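Local coordinates for protein aminotransferase class-III (Sphaerobacter thermophilus DSM 20745, PDB 6K8H) that works as an enzyme of the class-III aminotransferase family, built on the fold-type-I scaffold of pyridoxal-phosphate-dependent proteins and assembled here from two chains, at residues L252-V257 with G266-L271; I258-D263 with T278-I283; D174-A179 with T205-E210. All coordinates share one frame; numbering follows the deposited sequence.

Interaction 1: L252-V257 with G266-L271. With PLR ((5-hydroxy-4,6-dimethylpyridin-3-yl)methyl dihydrogen phosphate), chain D.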
loop_
_atom_site.group_PDB
_atom_site.type_symbol
_atom_site.label_atom_id
_atom_site.label_comp_id
_atom_site.label_asym_id
_atom_site.label_seq_id
_atom_site.Cartn_x
_atom_site.Cartn_y
_atom_site.Cartn_z
ATOM N N LEU B 252 21.045 5.992 -6.249
ATOM C CA LEU B 252 21.127 4.542 -6.083
ATOM C C LEU B 252 20.141 4.116 -4.994
ATOM O O LEU B 252 20.270 4.522 -3.827
ATOM C CB LEU B 252 22.559 4.117 -5.748
ATOM C CG LEU B 252 22.850 2.623 -5.502
ATOM C CD1 LEU B 252 22.413 1.731 -6.674
ATOM C CD2 LEU B 252 24.338 2.425 -5.215
ATOM N N ILE B 253 19.145 3.316 -5.383
ATOM C CA ILE B 253 18.117 2.818 -4.477
ATOM C C ILE B 253 18.337 1.323 -4.257
ATOM O O ILE B 253 18.271 0.536 -5.208
ATOM C CB ILE B 253 16.703 3.056 -5.031
ATOM C CG1 ILE B 253 16.455 4.538 -5.343
ATOM C CG2 ILE B 253 15.665 2.543 -4.043
ATOM C CD1 ILE B 253 15.187 4.757 -6.103
ATOM N N PHE B 254 18.535 0.925 -3.007
ATOM C CA PHE B 254 18.513 -0.488 -2.646
ATOM C C PHE B 254 17.089 -0.900 -2.296
ATOM O O PHE B 254 16.417 -0.215 -1.523
ATOM C CB PHE B 254 19.427 -0.784 -1.457
ATOM C CG PHE B 254 20.881 -0.912 -1.822
ATOM C CD1 PHE B 254 21.341 -0.489 -3.058
ATOM C CD2 PHE B 254 21.789 -1.439 -0.913
ATOM C CE1 PHE B 254 22.678 -0.582 -3.392
ATOM C CE2 PHE B 254 23.134 -1.551 -1.241
ATOM C CZ PHE B 254 23.578 -1.125 -2.488
ATOM N N ASP B 255 16.635 -2.011 -2.873
ATOM C CA ASP B 255 15.377 -2.643 -2.475
ATOM C C ASP B 255 15.727 -3.715 -1.452
ATOM O O ASP B 255 16.136 -4.822 -1.818
ATOM C CB ASP B 255 14.651 -3.230 -3.682
ATOM C CG ASP B 255 13.326 -3.899 -3.313
ATOM O OD1 ASP B 255 13.064 -4.112 -2.107
ATOM O OD2 ASP B 255 12.539 -4.219 -4.235
ATOM N N GLU B 256 15.581 -3.383 -0.166
ATOM C CA GLU B 256 15.808 -4.330 0.918
ATOM C C GLU B 256 14.503 -4.778 1.569
ATOM O O GLU B 256 14.486 -5.114 2.755
ATOM C CB GLU B 256 16.755 -3.744 1.968
ATOM C CG GLU B 256 18.144 -3.397 1.419
ATOM C CD GLU B 256 19.290 -3.854 2.337
ATOM O OE1 GLU B 256 19.228 -4.985 2.885
ATOM O OE2 GLU B 256 20.254 -3.079 2.497
ATOM N N VAL B 257 13.400 -4.779 0.814
ATOM C CA VAL B 257 12.124 -5.191 1.398
ATOM C C VAL B 257 12.237 -6.602 1.970
ATOM O O VAL B 257 11.687 -6.894 3.040
ATOM C CB VAL B 257 10.990 -5.066 0.360
ATOM C CG1 VAL B 257 9.703 -5.698 0.883
ATOM C CG2 VAL B 257 10.742 -3.593 0.031
ATOM N N GLY B 266 21.397 -4.458 7.697
ATOM C CA GLY B 266 20.960 -4.750 6.351
ATOM C C GLY B 266 22.035 -5.376 5.473
ATOM O O GLY B 266 23.229 -5.460 5.808
ATOM N N MET B 267 21.578 -5.837 4.307
ATOM C CA MET B 267 22.504 -6.419 3.343
ATOM C C MET B 267 23.482 -5.374 2.834
ATOM O O MET B 267 24.631 -5.704 2.530
ATOM C CB MET B 267 21.747 -7.047 2.173
ATOM C CG MET B 267 22.599 -7.984 1.342
ATOM S SD MET B 267 23.291 -9.291 2.377
ATOM C CE MET B 267 24.133 -10.306 1.172
ATOM N N GLN B 268 23.060 -4.107 2.763
ATOM C CA GLN B 268 24.003 -3.053 2.393
ATOM C C GLN B 268 25.187 -3.007 3.353
ATOM O O GLN B 268 26.324 -2.762 2.938
ATOM C CB GLN B 268 23.302 -1.696 2.356
ATOM C CG GLN B 268 22.653 -1.283 3.661
ATOM C CD GLN B 268 21.789 -0.042 3.490
ATOM O OE1 GLN B 268 22.235 1.066 3.744
ATOM N NE2 GLN B 268 20.561 -0.229 3.014
ATOM N N SER B 269 24.946 -3.258 4.640
ATOM C CA SER B 269 26.063 -3.297 5.581
ATOM C C SER B 269 26.919 -4.529 5.346
ATOM O O SER B 269 28.150 -4.470 5.467
ATOM C CB SER B 269 25.561 -3.250 7.023
ATOM O OG SER B 269 25.159 -1.921 7.340
ATOM N N VAL B 270 26.288 -5.659 5.019
ATOM C CA VAL B 270 27.087 -6.847 4.701
ATOM C C VAL B 270 28.006 -6.579 3.504
ATOM O O VAL B 270 29.193 -6.930 3.515
ATOM C CB VAL B 270 26.181 -8.064 4.453
ATOM C CG1 VAL B 270 27.010 -9.215 3.919
ATOM C CG2 VAL B 270 25.510 -8.477 5.733
ATOM N N LEU B 271 27.468 -5.980 2.444
ATOM C CA LEU B 271 28.203 -5.796 1.195
ATOM C C LEU B 271 29.023 -4.515 1.163
ATOM O O LEU B 271 29.775 -4.307 0.204
ATOM C CB LEU B 271 27.241 -5.819 -0.006
ATOM C CG LEU B 271 26.412 -7.102 -0.165
ATOM C CD1 LEU B 271 25.402 -6.958 -1.296
ATOM C CD2 LEU B 271 27.299 -8.318 -0.397
HETATM N N1 PLR D . 10.559 -5.630 -3.100
HETATM C C2 PLR D . 10.926 -6.876 -2.825
HETATM C C2A PLR D . 12.357 -7.269 -3.000
HETATM C C3 PLR D . 9.984 -7.803 -2.357
HETATM O O3 PLR D . 10.395 -9.056 -2.079
HETATM C C4 PLR D . 8.642 -7.406 -2.191
HETATM C C4A PLR D . 7.651 -8.363 -1.696
HETATM C C5 PLR D . 8.291 -6.084 -2.481
HETATM C C6 PLR D . 9.274 -5.252 -2.945
HETATM C C5A PLR D . 6.873 -5.596 -2.351
HETATM O O4P PLR D . 6.381 -5.484 -0.981
HETATM P P PLR D . 4.802 -5.610 -0.701
HETATM O O1P PLR D . 4.161 -4.601 -1.598
HETATM O O2P PLR D . 4.426 -7.000 -1.064
HETATM O O3P PLR D . 4.601 -5.320 0.751
#
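The carboxylate of Glu-256 takes three hydrogen bonds from residues 267 and 268 of helix 266-271. Glu-256 OE1 receives the backbone N of Met-267 at 2.9 Å, through the lone pair on the side of the other oxygen. Glu-256 OE2 is gripped twice, by Gln-268 N at 3.0 Å and by Gln-268 NE2 at 2.9 Å, and the two donors arrive from opposite faces of the carboxylate plane. The NE2 bond is fairly straight, 160° at the hydrogen, and Glu-256 OE2 lies practically in the amide plane. Gln-268 can fold back in this way because its CG sits between the backbone N and the carbonyl carbon (chi1 59°), with the chain extended beyond. Ser-259 OG also bonds Glu-256 OE1, while Gln-268 OE1 is bonded to Ser-117 OG and Gln-268 NE2 to Thr-278 OG1. So many polar partners around a buried carboxylate would probably favour its charged form.

The apolar part is smaller. Gln-268 CB reaches the edge of the Phe-254 ring, near its plane, 3.6 Å from Phe-254 CE2, and ring and amide planes stand 78° apart.

The strand's end and the residues just after it serve the ligand. Asp-255 OD2 lies 2.7 Å from N1 of PLR and is also bonded to His-155, while Asp-255 OD1 accepts from Val-257 N at 3.0 Å, closing an Asx turn. Val-257 CB is 3.5 Å from PLR N1, with both methyls against the ring.

Phe-254 and Leu-271 both lean on Leu-238 of helix 235-248. Strand 251-255 runs between the parallel strands 216-221 and 277-281 of the seven-stranded sheet, and helix 266-271 is the helical part of the beta-alpha-beta crossover joining it to strand 277-281.

Interaction 2: I258-D263 with T278-I283. With PLR ((5-hydroxy-4,6-dimethylpyridin-3-yl)methyl dihydrogen phosphate), chain D.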
loop_
_atom_site.group_PDB
_atom_site.type_symbol
_atom_site.label_atom_id
_atom_site.label_comp_id
_atom_site.label_asym_id
_atom_site.label_seq_id
_atom_site.Cartn_x
_atom_site.Cartn_y
_atom_site.Cartn_z
ATOM N N ILE B 258 12.996 -7.474 1.309
ATOM C CA ILE B 258 13.359 -8.769 1.874
ATOM C C ILE B 258 14.743 -8.747 2.525
ATOM O O ILE B 258 14.919 -9.297 3.612
ATOM C CB ILE B 258 13.282 -9.885 0.807
ATOM C CG1 ILE B 258 11.821 -10.299 0.562
ATOM C CG2 ILE B 258 14.103 -11.113 1.248
ATOM C CD1 ILE B 258 11.671 -11.523 -0.351
ATOM N N SER B 259 15.750 -8.159 1.866
ATOM C CA SER B 259 17.140 -8.383 2.281
ATOM C C SER B 259 17.514 -7.680 3.585
ATOM O O SER B 259 18.598 -7.959 4.122
ATOM C CB SER B 259 18.120 -8.019 1.160
ATOM O OG SER B 259 18.242 -6.618 1.015
ATOM N N LEU B 260 16.696 -6.743 4.080
ATOM C CA LEU B 260 17.074 -6.007 5.286
ATOM C C LEU B 260 17.296 -6.942 6.467
ATOM O O LEU B 260 18.048 -6.608 7.388
ATOM C CB LEU B 260 16.005 -4.970 5.645
ATOM C CG LEU B 260 16.406 -3.845 6.610
ATOM C CD1 LEU B 260 17.193 -2.748 5.904
ATOM C CD2 LEU B 260 15.170 -3.252 7.305
ATOM N N ARG B 261 16.702 -8.129 6.408
ATOM C CA ARG B 261 16.804 -9.098 7.528
ATOM C C ARG B 261 18.158 -9.820 7.504
ATOM O O ARG B 261 18.354 -10.656 8.372
ATOM C CB ARG B 261 15.669 -10.123 7.462
ATOM C CG ARG B 261 15.844 -11.163 6.370
ATOM C CD ARG B 261 15.405 -12.544 6.815
ATOM N NE ARG B 261 13.978 -12.646 7.061
ATOM C CZ ARG B 261 13.396 -13.666 7.673
ATOM N NH1 ARG B 261 12.088 -13.665 7.850
ATOM N NH2 ARG B 261 14.121 -14.672 8.117
ATOM N N SER B 262 19.028 -9.531 6.531
ATOM C CA SER B 262 20.290 -10.266 6.422
ATOM C C SER B 262 21.278 -9.936 7.536
ATOM O O SER B 262 22.200 -10.727 7.785
ATOM C CB SER B 262 20.941 -9.991 5.067
ATOM O OG SER B 262 20.035 -10.267 4.018
ATOM N N ASP B 263 21.087 -8.821 8.235
ATOM C CA ASP B 263 22.107 -8.298 9.131
ATOM C C ASP B 263 21.497 -7.179 9.972
ATOM O O ASP B 263 20.504 -6.551 9.576
ATOM C CB ASP B 263 23.309 -7.792 8.324
ATOM C CG ASP B 263 24.409 -7.244 9.188
ATOM O OD1 ASP B 263 25.259 -8.047 9.631
ATOM O OD2 ASP B 263 24.420 -6.014 9.424
ATOM N N THR B 278 16.907 3.564 0.398
ATOM C CA THR B 278 16.566 2.171 0.641
ATOM C C THR B 278 15.055 2.060 0.799
ATOM O O THR B 278 14.445 2.840 1.540
ATOM C CB THR B 278 17.262 1.629 1.891
ATOM O OG1 THR B 278 18.677 1.817 1.786
ATOM C CG2 THR B 278 16.999 0.141 2.024
ATOM N N ALA B 279 14.459 1.106 0.082
ATOM C CA ALA B 279 13.081 0.683 0.276
ATOM C C ALA B 279 13.065 -0.538 1.190
ATOM O O ALA B 279 13.919 -1.421 1.076
ATOM C CB ALA B 279 12.405 0.350 -1.060
ATOM N N MET B 280 12.117 -0.553 2.129
ATOM C CA MET B 280 12.003 -1.588 3.147
ATOM C C MET B 280 10.533 -1.912 3.345
ATOM O O MET B 280 9.647 -1.155 2.938
ATOM C CB MET B 280 12.615 -1.130 4.485
ATOM C CG MET B 280 14.059 -0.672 4.390
ATOM S SD MET B 280 14.551 0.392 5.769
ATOM C CE MET B 280 14.091 2.012 5.125
ATOM N N GLY B 281 10.285 -3.023 4.020
ATOM C CA GLY B 281 8.940 -3.460 4.347
ATOM C C GLY B 281 9.017 -4.774 5.092
ATOM O O GLY B 281 10.024 -5.038 5.754
ATOM N N LYS B 282 7.966 -5.595 4.993
ATOM C CA LYS B 282 7.932 -6.939 5.571
ATOM C C LYS B 282 8.294 -6.959 7.064
ATOM O O LYS B 282 7.447 -6.606 7.906
ATOM C CB LYS B 282 8.826 -7.862 4.729
ATOM C CG LYS B 282 8.273 -8.059 3.295
ATOM C CD LYS B 282 8.949 -9.190 2.519
ATOM C CE LYS B 282 8.074 -9.713 1.347
ATOM N NZ LYS B 282 8.177 -8.898 0.086
ATOM N N ILE B 283 9.510 -7.361 7.420
ATOM C CA ILE B 283 9.791 -7.586 8.872
ATOM C C ILE B 283 9.553 -6.321 9.703
ATOM O O ILE B 283 9.132 -6.454 10.847
ATOM C CB ILE B 283 11.217 -8.127 9.099
ATOM C CG1 ILE B 283 12.278 -7.052 8.861
ATOM C CG2 ILE B 283 11.467 -9.381 8.278
ATOM C CD1 ILE B 283 13.624 -7.392 9.432
HETATM N N1 PLR D . 10.559 -5.630 -3.100
HETATM C C2 PLR D . 10.926 -6.876 -2.825
HETATM C C2A PLR D . 12.357 -7.269 -3.000
HETATM C C3 PLR D . 9.984 -7.803 -2.357
HETATM O O3 PLR D . 10.395 -9.056 -2.079
HETATM C C4 PLR D . 8.642 -7.406 -2.191
HETATM C C4A PLR D . 7.651 -8.363 -1.696
HETATM C C5 PLR D . 8.291 -6.084 -2.481
HETATM C C6 PLR D . 9.274 -5.252 -2.945
HETATM C C5A PLR D . 6.873 -5.596 -2.351
HETATM O O4P PLR D . 6.381 -5.484 -0.981
HETATM P P PLR D . 4.802 -5.610 -0.701
HETATM O O1P PLR D . 4.161 -4.601 -1.598
HETATM O O2P PLR D . 4.426 -7.000 -1.064
HETATM O O3P PLR D . 4.601 -5.320 0.751
#
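Ile-258 and Lys-282 make the tight end of this contact, where Ile-258 CG1 lies 3.6 Å from Lys-282 CD and the two side chains cross at a slant. Ile-258 CG1 also comes within 3.2 Å of PLR O3, so the isoleucine touches both the lysine chain and the ligand. Lys-282 runs extended as far as CE and bends only at its last torsion (chi4 83°), which turns its amine to the ligand; Lys-282 NZ and PLR C4A are covalently bonded in the model. Thr-317 of the second subunit also packs on this lysine.

Farther along, the fit is looser, although the whole interface is buried. Both methyls of Leu-260 rest against CG and SD of Met-280, with Leu-260 CD2 to Met-280 SD at 4.0 Å. Arg-261 CB meets Ile-283 CD1, 3.9 Å away, and Ile-283 CG2 lies obliquely beside the guanidinium, whose hydrogen bonds go to Ser-372 OG, Thr-72 O and Leu-421 O. No hydrogen bond crosses between the two segments.

A lysine that follows a sheet strand in the chain, covalently joined to the ligand in a pocket that the second subunit helps to line, is as expected for the active site of a fold-type-I protein.

Interaction 3: D174-A179 with T205-E210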
loop_
_atom_site.group_PDB
_atom_site.type_symbol
_atom_site.label_atom_id
_atom_site.label_comp_id
_atom_site.label_asym_id
_atom_site.label_seq_id
_atom_site.Cartn_x
_atom_site.Cartn_y
_atom_site.Cartn_z
ATOM N N ASP B 174 21.084 -5.349 -29.632
ATOM C CA ASP B 174 22.248 -4.693 -29.051
ATOM C C ASP B 174 22.948 -5.547 -27.999
ATOM O O ASP B 174 23.992 -5.125 -27.486
ATOM C CB ASP B 174 21.848 -3.335 -28.454
ATOM C CG ASP B 174 20.705 -3.434 -27.447
ATOM O OD1 ASP B 174 20.340 -4.556 -27.037
ATOM O OD2 ASP B 174 20.159 -2.375 -27.061
ATOM N N GLY B 175 22.420 -6.727 -27.678
ATOM C CA GLY B 175 23.018 -7.579 -26.672
ATOM C C GLY B 175 22.629 -7.272 -25.240
ATOM O O GLY B 175 23.130 -7.940 -24.325
ATOM N N PHE B 176 21.741 -6.305 -25.013
ATOM C CA PHE B 176 21.295 -5.909 -23.687
ATOM C C PHE B 176 19.941 -6.535 -23.380
ATOM O O PHE B 176 19.238 -6.990 -24.288
ATOM C CB PHE B 176 21.191 -4.382 -23.597
ATOM C CG PHE B 176 22.500 -3.673 -23.784
ATOM C CD1 PHE B 176 23.601 -4.013 -23.014
ATOM C CD2 PHE B 176 22.628 -2.667 -24.736
ATOM C CE1 PHE B 176 24.807 -3.362 -23.185
ATOM C CE2 PHE B 176 23.830 -2.005 -24.917
ATOM C CZ PHE B 176 24.926 -2.354 -24.139
ATOM N N PRO B 177 19.537 -6.576 -22.106
ATOM C CA PRO B 177 18.218 -7.127 -21.778
ATOM C C PRO B 177 17.105 -6.303 -22.413
ATOM O O PRO B 177 17.285 -5.136 -22.765
ATOM C CB PRO B 177 18.172 -7.059 -20.243
ATOM C CG PRO B 177 19.607 -7.023 -19.822
ATOM C CD PRO B 177 20.288 -6.214 -20.892
ATOM N N VAL B 178 15.936 -6.943 -22.568
ATOM C CA VAL B 178 14.750 -6.357 -23.194
ATOM C C VAL B 178 13.804 -5.843 -22.116
ATOM O O VAL B 178 13.583 -6.518 -21.100
ATOM C CB VAL B 178 14.028 -7.392 -24.088
ATOM C CG1 VAL B 178 12.673 -6.857 -24.569
ATOM C CG2 VAL B 178 14.891 -7.792 -25.273
ATOM N N ALA B 179 13.210 -4.676 -22.375
ATOM C CA ALA B 179 12.193 -4.130 -21.455
ATOM C C ALA B 179 10.908 -4.861 -21.843
ATOM O O ALA B 179 10.365 -4.576 -22.912
ATOM C CB ALA B 179 12.064 -2.643 -21.646
ATOM N N THR B 205 26.147 -3.316 -17.500
ATOM C CA THR B 205 25.521 -2.343 -16.610
ATOM C C THR B 205 26.124 -0.954 -16.808
ATOM O O THR B 205 25.400 0.041 -16.960
ATOM C CB THR B 205 25.680 -2.804 -15.155
ATOM O OG1 THR B 205 24.852 -3.952 -14.917
ATOM C CG2 THR B 205 25.317 -1.707 -14.176
ATOM N N GLU B 206 27.459 -0.873 -16.831
ATOM C CA GLU B 206 28.126 0.412 -17.009
ATOM C C GLU B 206 27.841 0.997 -18.383
ATOM O O GLU B 206 27.569 2.198 -18.502
ATOM C CB GLU B 206 29.632 0.259 -16.786
ATOM C CG GLU B 206 30.017 0.135 -15.320
ATOM C CD GLU B 206 31.519 0.206 -15.089
ATOM O OE1 GLU B 206 32.287 -0.111 -16.029
ATOM O OE2 GLU B 206 31.928 0.585 -13.969
ATOM N N ARG B 207 27.884 0.170 -19.432
ATOM C CA ARG B 207 27.647 0.703 -20.771
ATOM C C ARG B 207 26.234 1.275 -20.893
ATOM O O ARG B 207 26.035 2.343 -21.492
ATOM C CB ARG B 207 27.883 -0.383 -21.823
ATOM C CG ARG B 207 29.352 -0.780 -22.042
ATOM C CD ARG B 207 29.469 -1.833 -23.158
ATOM N NE ARG B 207 29.217 -3.187 -22.662
ATOM C CZ ARG B 207 28.566 -4.142 -23.334
ATOM N NH1 ARG B 207 28.081 -3.894 -24.547
ATOM N NH2 ARG B 207 28.395 -5.350 -22.784
ATOM N N LEU B 208 25.244 0.593 -20.306
ATOM C CA LEU B 208 23.872 1.091 -20.367
ATOM C C LEU B 208 23.686 2.364 -19.543
ATOM O O LEU B 208 23.002 3.296 -19.985
ATOM C CB LEU B 208 22.904 0.002 -19.913
ATOM C CG LEU B 208 22.583 -1.016 -21.004
ATOM C CD1 LEU B 208 21.964 -2.270 -20.392
ATOM C CD2 LEU B 208 21.648 -0.412 -22.040
ATOM N N ILE B 209 24.260 2.420 -18.347
ATOM C CA ILE B 209 24.120 3.662 -17.533
ATOM C C ILE B 209 24.806 4.831 -18.256
ATOM O O ILE B 209 24.214 5.909 -18.332
ATOM C CB ILE B 209 24.650 3.442 -16.107
ATOM C CG1 ILE B 209 23.713 2.512 -15.331
ATOM C CG2 ILE B 209 24.846 4.772 -15.406
ATOM C CD1 ILE B 209 24.280 1.963 -14.062
ATOM N N GLU B 210 25.964 4.563 -18.853
ATOM C CA GLU B 210 26.751 5.610 -19.548
ATOM C C GLU B 210 25.918 6.188 -20.698
ATOM O O GLU B 210 25.841 7.401 -20.820
ATOM C CB GLU B 210 28.024 4.955 -20.077
ATOM C CG GLU B 210 29.264 5.767 -19.799
ATOM C CD GLU B 210 29.192 7.095 -20.506
ATOM O OE1 GLU B 210 28.398 7.186 -21.437
ATOM O OE2 GLU B 210 29.920 8.024 -20.124
HETATM O O HOH W 1 25.914 -5.586 -25.238
#
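Phe-176 lays one face of its ring on Leu-208, a CH-pi contact that pins an irregular loop to helix 202-211 at the periphery of the fold-type-I domain. Within the loop, an Asx turn leads into the phenylalanine: Asp-174 OD1 accepts from Phe-176 N at 3.0 Å, with the N-H coming from above the carboxylate plane.

From CB outward, the phenylalanine changes partners in turn. CB already touches Leu-208 CD1. From there CG stands anti to the carbonyl carbon (chi1 -63°), which turns the ring over the leucine. CG has both leucine methyls close by. The ring then straddles the branch: Phe-176 CD1 meets Leu-208 CD1 at 3.5 Å, Phe-176 CD2 meets Leu-208 CD2 at 3.6 Å, and CE2 lies farther along beside that second methyl. Leu-208 CG sits under the middle, 3.7 Å from the centroid of the Phe-176 ring and only 11° off the ring normal. At the far end the partner changes. CE1 lies over one face of the Arg-207 guanidinium, toward its rim. Phe-176 CZ, the tip, is 3.5 Å from Arg-207 NH1. Ring and guanidinium planes are inclined by 44°, so the two groups are not stacked flat.

Leu-208 also reaches Pro-177, more loosely, and both residues touch strand 194-197, the leucine at Leu-197 and the proline at Val-196. The arginine is steadied from its own helix by a salt bridge from NH2 to Asp-203. Arg-207 and Asp-174 are exposed, and a crystal neighbour touches them, so lattice packing may influence their poses.

On the ring face opposite Leu-208, toward its rim, a single water donates to Asp-174 O at 3.0 Å and accepts from Arg-207 NH1 at 2.8 Å.

Overall arrangement
Interactions 1 and 2 are buried and interlocked: their segments alternate along the chain, their centres are about 8 Å apart, strands 251-255 and 277-281 are neighbours in one sheet, and both contacts reach PLR. Their chemistry divides the work, since interaction 1 is mostly polar, a carboxylate held by helix 266-271, whereas interaction 2 is apolar packing around a lysine joined to the ligand. Interaction 3 lies apart, its centre about 22 Å from that of interaction 1 and about 27 Å from that of interaction 2. Partly exposed, it combines an aromatic-aliphatic contact with an arginine and a bridging water, and fastens a surface loop beside the sheet's edge strand 194-197.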